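Local coordinates for protein oxidized polyvinyl alcohol hydrolase (Sphingopyxis, PDB 3WLA) that hydrolyses beta-diketones such as 4,6-nonanedione, and with them oxidized polyvinyl alcohol in the second step of polyvinyl alcohol breakdown, at residues N112-G117 with G165-R170; S186-S191 with S255-T260. All coordinates share one frame; numbering follows the deposited sequence.

Contact 1: N112-G117 with G165-R170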
loop_
_atom_site.group_PDB
_atom_site.type_symbol
_atom_site.label_atom_id
_atom_site.label_comp_id
_atom_site.label_asym_id
_atom_site.label_seq_id
_atom_site.Cartn_x
_atom_site.Cartn_y
_atom_site.Cartn_z
ATOM N N ASN A 112 -2.377 11.475 -9.464
ATOM C CA ASN A 112 -2.015 12.458 -8.490
ATOM C C ASN A 112 -2.058 12.124 -6.974
ATOM O O ASN A 112 -1.253 12.640 -6.228
ATOM C CB ASN A 112 -2.844 13.732 -8.731
ATOM C CG ASN A 112 -2.164 14.987 -8.179
ATOM O OD1 ASN A 112 -0.956 15.087 -8.205
ATOM N ND2 ASN A 112 -2.934 15.939 -7.716
ATOM N N PRO A 113 -2.994 11.297 -6.505
ATOM C CA PRO A 113 -2.953 11.075 -5.036
ATOM C C PRO A 113 -1.636 10.698 -4.353
ATOM O O PRO A 113 -1.282 11.259 -3.294
ATOM C CB PRO A 113 -4.023 10.011 -4.810
ATOM C CG PRO A 113 -5.009 10.248 -5.931
ATOM C CD PRO A 113 -4.070 10.519 -7.132
ATOM N N TRP A 114 -0.928 9.742 -4.946
ATOM C CA TRP A 114 0.333 9.278 -4.374
ATOM C C TRP A 114 1.302 9.114 -5.506
ATOM O O TRP A 114 0.886 8.770 -6.615
ATOM C CB TRP A 114 0.202 7.896 -3.674
ATOM C CG TRP A 114 -0.650 7.898 -2.404
ATOM C CD1 TRP A 114 -1.915 7.380 -2.247
ATOM C CD2 TRP A 114 -0.276 8.431 -1.135
ATOM N NE1 TRP A 114 -2.337 7.562 -0.961
ATOM C CE2 TRP A 114 -1.361 8.194 -0.244
ATOM C CE3 TRP A 114 0.871 9.086 -0.653
ATOM C CZ2 TRP A 114 -1.332 8.590 1.123
ATOM C CZ3 TRP A 114 0.900 9.490 0.713
ATOM C CH2 TRP A 114 -0.208 9.234 1.583
ATOM N N ASN A 115 2.588 9.363 -5.209
ATOM C CA ASN A 115 3.665 9.229 -6.189
ATOM C C ASN A 115 3.851 7.700 -6.255
ATOM O O ASN A 115 4.848 7.162 -5.744
ATOM C CB ASN A 115 4.954 9.852 -5.656
ATOM C CG ASN A 115 4.905 11.391 -5.575
ATOM O OD1 ASN A 115 5.760 12.001 -4.934
ATOM N ND2 ASN A 115 3.941 12.016 -6.251
ATOM N N ASP A 116 2.880 7.019 -6.868
ATOM C CA ASP A 116 2.900 5.567 -6.906
ATOM C C ASP A 116 3.313 4.837 -8.163
ATOM O O ASP A 116 3.325 3.630 -8.170
ATOM C CB ASP A 116 1.543 5.016 -6.442
ATOM C CG ASP A 116 0.370 5.524 -7.298
ATOM O OD1 ASP A 116 0.568 5.801 -8.516
ATOM O OD2 ASP A 116 -0.762 5.631 -6.749
ATOM N N GLY A 117 3.676 5.547 -9.221
ATOM C CA GLY A 117 4.050 4.832 -10.434
ATOM C C GLY A 117 4.503 5.810 -11.495
ATOM O O GLY A 117 3.821 6.802 -11.796
ATOM N N GLY A 165 -3.170 1.517 -2.143
ATOM C CA GLY A 165 -2.659 0.143 -2.278
ATOM C C GLY A 165 -1.549 0.171 -3.326
ATOM O O GLY A 165 -0.550 -0.527 -3.208
ATOM N N THR A 166 -1.713 1.031 -4.334
ATOM C CA THR A 166 -0.697 1.202 -5.399
ATOM C C THR A 166 0.618 1.708 -4.773
ATOM O O THR A 166 1.730 1.205 -5.056
ATOM C CB THR A 166 -1.125 2.236 -6.444
ATOM O OG1 THR A 166 -2.408 1.869 -6.999
ATOM C CG2 THR A 166 -0.066 2.273 -7.605
ATOM N N MET A 167 0.466 2.728 -3.923
ATOM C CA MET A 167 1.585 3.321 -3.191
ATOM C C MET A 167 2.196 2.269 -2.279
ATOM O O MET A 167 3.429 2.251 -2.121
ATOM C CB MET A 167 1.103 4.508 -2.346
ATOM C CG MET A 167 2.237 5.211 -1.586
ATOM S SD MET A 167 3.177 6.102 -2.837
ATOM C CE MET A 167 4.812 5.601 -2.465
ATOM N N THR A 168 1.379 1.393 -1.678
ATOM C CA THR A 168 1.926 0.325 -0.843
ATOM C C THR A 168 2.831 -0.584 -1.731
ATOM O O THR A 168 3.975 -0.903 -1.357
ATOM C CB THR A 168 0.799 -0.528 -0.183
ATOM O OG1 THR A 168 0.037 0.312 0.741
ATOM C CG2 THR A 168 1.416 -1.726 0.618
ATOM N N ASN A 169 2.293 -1.033 -2.887
ATOM C CA ASN A 169 3.089 -1.861 -3.814
ATOM C C ASN A 169 4.390 -1.127 -4.135
ATOM O O ASN A 169 5.464 -1.735 -4.118
ATOM C CB ASN A 169 2.390 -2.090 -5.180
ATOM C CG ASN A 169 1.287 -3.149 -5.140
ATOM O OD1 ASN A 169 1.288 -4.053 -4.310
ATOM N ND2 ASN A 169 0.351 -3.048 -6.077
ATOM N N ARG A 170 4.318 0.165 -4.477
ATOM C CA ARG A 170 5.591 0.839 -4.826
ATOM C C ARG A 170 6.612 0.842 -3.655
ATOM O O ARG A 170 7.821 0.569 -3.828
ATOM C CB ARG A 170 5.380 2.281 -5.307
ATOM C CG ARG A 170 6.726 2.913 -5.792
ATOM C CD ARG A 170 6.545 4.365 -6.256
ATOM N NE ARG A 170 7.741 4.933 -6.916
ATOM C CZ ARG A 170 8.093 4.656 -8.166
ATOM N NH1 ARG A 170 7.359 3.807 -8.895
ATOM N NH2 ARG A 170 9.180 5.247 -8.700
HETATM O O HOH W 1 -3.004 4.419 -8.148
#
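Met167 reaches from the helix side against Trp114 and the backbone after it. Its CB lies 4.3 Å from the centroid of the Trp114 five-membered ring, an off-centre CH-pi contact. CG, anti to the backbone N (chi1 -178°), is carried over one ring face near the rim. The chain then bends, so that Met167 SD packs 3.6 Å from Trp114 CB and 3.5 Å from Asn115 O, and makes an oblique Met-aromatic contact with the five-membered ring. Met167 CE ends beside the same carbonyl, whose residue is the centre of an inverse gamma turn. Arg170 CD comes to Asn115 O as well, at 3.3 Å, while its guanidinium lies obliquely to Gly117 and bonds to the backbone carbonyls of Ala131 (from NE), Asp130 and Tyr127 (from NH2). Asp116 packs its carboxylate against a methyl, Asp116 CG being 3.3 Å from Thr166 CG2. Water 1 joins the polar tips, giving a proton to Asp116 OD2 at 2.9 Å and hydrogen-bonding Thr166 OG1 at 2.9 Å; Thr166 OG1 also bonds to Glu188 N, and Asp116 OD1 to Tyr190 OH. An alanine at Asp116 would probably leave Tyr190 OH and the water without their carboxylate partner and open a gap beside the Thr166 methyl. No direct hydrogen bond crosses between the segments. The loop 112-117 thus lies on helix 163-174, which follows the probable nucleophile elbow, with helix 133-145 touching Trp114 and Met167, and strand 47-53 meeting both through Met53.

Contact 2: S186-S191 with S255-T260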
loop_
_atom_site.group_PDB
_atom_site.type_symbol
_atom_site.label_atom_id
_atom_site.label_comp_id
_atom_site.label_asym_id
_atom_site.label_seq_id
_atom_site.Cartn_x
_atom_site.Cartn_y
_atom_site.Cartn_z
ATOM N N SER A 186 -6.543 -3.654 -3.493
ATOM C CA SER A 186 -6.926 -3.177 -4.816
ATOM C C SER A 186 -6.039 -2.048 -5.325
ATOM O O SER A 186 -6.499 -0.940 -5.604
ATOM C CB SER A 186 -8.372 -2.710 -4.837
ATOM O OG SER A 186 -9.224 -3.670 -4.253
ATOM N N GLY A 187 -4.746 -2.351 -5.438
ATOM C CA GLY A 187 -3.803 -1.408 -5.923
ATOM C C GLY A 187 -3.495 -1.641 -7.367
ATOM O O GLY A 187 -3.696 -2.735 -7.882
ATOM N N GLU A 188 -3.039 -0.607 -8.045
ATOM C CA GLU A 188 -2.678 -0.760 -9.444
ATOM C C GLU A 188 -1.282 -1.378 -9.545
ATOM O O GLU A 188 -0.519 -1.367 -8.590
ATOM C CB GLU A 188 -2.634 0.578 -10.132
ATOM C CG GLU A 188 -3.806 0.876 -11.091
ATOM C CD GLU A 188 -3.760 0.081 -12.425
ATOM O OE1 GLU A 188 -2.716 -0.584 -12.739
ATOM O OE2 GLU A 188 -4.791 0.128 -13.138
ATOM N N TRP A 189 -0.957 -1.880 -10.721
ATOM C CA TRP A 189 0.382 -2.440 -10.978
ATOM C C TRP A 189 0.985 -1.698 -12.186
ATOM O O TRP A 189 2.241 -1.718 -12.429
ATOM C CB TRP A 189 0.285 -3.959 -11.266
ATOM C CG TRP A 189 1.639 -4.637 -11.317
ATOM C CD1 TRP A 189 2.295 -5.108 -12.440
ATOM C CD2 TRP A 189 2.447 -4.967 -10.207
ATOM N NE1 TRP A 189 3.469 -5.726 -12.061
ATOM C CE2 TRP A 189 3.582 -5.654 -10.696
ATOM C CE3 TRP A 189 2.320 -4.765 -8.825
ATOM C CZ2 TRP A 189 4.583 -6.132 -9.852
ATOM C CZ3 TRP A 189 3.315 -5.252 -7.975
ATOM C CH2 TRP A 189 4.430 -5.922 -8.490
ATOM N N TYR A 190 0.104 -0.986 -12.902
ATOM C CA TYR A 190 0.444 -0.265 -14.128
ATOM C C TYR A 190 1.262 -1.231 -14.989
ATOM O O TYR A 190 2.400 -0.975 -15.325
ATOM C CB TYR A 190 1.280 0.980 -13.828
ATOM C CG TYR A 190 0.616 1.943 -12.887
ATOM C CD1 TYR A 190 -0.680 2.417 -13.124
ATOM C CD2 TYR A 190 1.307 2.431 -11.749
ATOM C CE1 TYR A 190 -1.271 3.359 -12.249
ATOM C CE2 TYR A 190 0.722 3.367 -10.888
ATOM C CZ TYR A 190 -0.553 3.825 -11.145
ATOM O OH TYR A 190 -1.076 4.800 -10.338
ATOM N N SER A 191 0.688 -2.378 -15.311
ATOM C CA SER A 191 1.433 -3.348 -16.098
ATOM C C SER A 191 1.939 -2.825 -17.406
ATOM O O SER A 191 1.278 -2.034 -18.076
ATOM C CB SER A 191 0.599 -4.583 -16.343
ATOM O OG SER A 191 0.064 -5.002 -15.122
ATOM N N SER A 255 -9.265 1.367 -14.612
ATOM C CA SER A 255 -8.470 0.399 -13.860
ATOM C C SER A 255 -9.377 -0.787 -13.530
ATOM O O SER A 255 -10.533 -0.602 -13.106
ATOM C CB SER A 255 -7.969 0.939 -12.524
ATOM O OG SER A 255 -6.935 1.864 -12.717
ATOM N N ASP A 256 -8.862 -1.993 -13.736
ATOM C CA ASP A 256 -9.594 -3.200 -13.401
ATOM C C ASP A 256 -8.637 -3.916 -12.451
ATOM O O ASP A 256 -7.545 -4.315 -12.848
ATOM C CB ASP A 256 -9.801 -4.004 -14.669
ATOM C CG ASP A 256 -10.457 -5.353 -14.414
ATOM O OD1 ASP A 256 -10.491 -5.879 -13.294
ATOM O OD2 ASP A 256 -10.923 -5.907 -15.398
ATOM N N TYR A 257 -9.011 -4.078 -11.208
ATOM C CA TYR A 257 -8.104 -4.681 -10.282
ATOM C C TYR A 257 -7.962 -6.181 -10.344
ATOM O O TYR A 257 -7.300 -6.744 -9.512
ATOM C CB TYR A 257 -8.429 -4.249 -8.867
ATOM C CG TYR A 257 -8.311 -2.731 -8.803
ATOM C CD1 TYR A 257 -7.077 -2.119 -8.579
ATOM C CD2 TYR A 257 -9.424 -1.924 -9.133
ATOM C CE1 TYR A 257 -6.944 -0.702 -8.697
ATOM C CE2 TYR A 257 -9.309 -0.533 -9.249
ATOM C CZ TYR A 257 -8.067 0.063 -9.025
ATOM O OH TYR A 257 -7.987 1.428 -9.114
ATOM N N ARG A 258 -8.566 -6.823 -11.330
ATOM C CA ARG A 258 -8.389 -8.283 -11.417
ATOM C C ARG A 258 -6.971 -8.502 -11.958
ATOM O O ARG A 258 -6.131 -9.135 -11.314
ATOM C CB ARG A 258 -9.456 -8.888 -12.351
ATOM C CG ARG A 258 -9.397 -10.416 -12.559
ATOM C CD ARG A 258 -10.237 -10.701 -13.812
ATOM N NE ARG A 258 -11.635 -10.353 -13.547
ATOM C CZ ARG A 258 -12.432 -11.143 -12.847
ATOM N NH1 ARG A 258 -11.964 -12.307 -12.395
ATOM N NH2 ARG A 258 -13.650 -10.754 -12.506
ATOM N N PRO A 259 -6.665 -7.927 -13.116
ATOM C CA PRO A 259 -5.307 -8.171 -13.591
ATOM C C PRO A 259 -4.230 -7.555 -12.706
ATOM O O PRO A 259 -3.096 -8.085 -12.622
ATOM C CB PRO A 259 -5.298 -7.569 -14.987
ATOM C CG PRO A 259 -6.431 -6.533 -14.944
ATOM C CD PRO A 259 -7.483 -7.267 -14.151
ATOM N N THR A 260 -4.552 -6.436 -12.041
ATOM C CA THR A 260 -3.511 -5.843 -11.228
ATOM C C THR A 260 -3.197 -6.607 -9.976
ATOM O O THR A 260 -2.035 -6.621 -9.566
ATOM C CB THR A 260 -3.817 -4.385 -10.803
ATOM O OG1 THR A 260 -4.876 -4.394 -9.850
ATOM C CG2 THR A 260 -4.198 -3.574 -11.995
HETATM O O HOH W 2 -1.878 -4.908 -7.098
HETATM O O HOH W 3 -6.083 -2.066 -14.616
#
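Two direct hydrogen bonds and two water bridges make this a largely polar contact, joining the loop after strand 181-185 to the end of strand 253-256 and the first turn of helix 257-269. Glu188 is bent at chi2 (-73°), which turns its carboxylate back to the opposite segment. Ser255 OG donates to the anti lone pair of Glu188 OE2 at 2.8 Å, and the other oxygen, Glu188 OE1, takes the backbone N-H groups of Trp189 and Tyr190, the latter nearly along its C-O axis. Thr260 CG2 packs 3.4 Å from Glu188 OE1, and Thr260 OG1 donates to Gly187 O at 2.8 Å, tilted 23° from the carbonyl plane. Water 2 donates to both Gly187 O and Thr260 O; water 3 probably links Glu188 OE2 to Asp256 N. Beside them, Ser186 CB sits over one face of the Tyr257 ring, 4.0 Å from Tyr257 CG, while Gly187 O and Glu188 N lie at the ring edge. Tyr257 also stacks on His285, and Ser186 OG bonds to Asp243; His285 and Asp243 probably form a triad with Ser162. With three protein donors on its two oxygens, and water 3 as a further likely one, the Glu188 carboxylate is probably an anion, stabilised by these donors and fixed in rotation.

How the contacts relate
Both contacts are buried, but contact 1 is nearer the middle of the chain, its centre about 7 Å from the chain centre against about 13 Å for contact 2, where Glu188 and Ser255 are partly exposed. Contact 1 sets a loop against the middle of helix 163-174; contact 2 sets another against the end of strand 253-256 and the first turn of helix 257-269. Contact 1 works by thioether, methyl and indole packing with one bridging water; contact 2 by hydroxyls, a carboxylate and carbonyls. The two meet directly, for besides the polar links of Asp116 and Thr166 to loop 186-191, Gly117 CA and Thr166 CG2 pack on the Tyr190 ring.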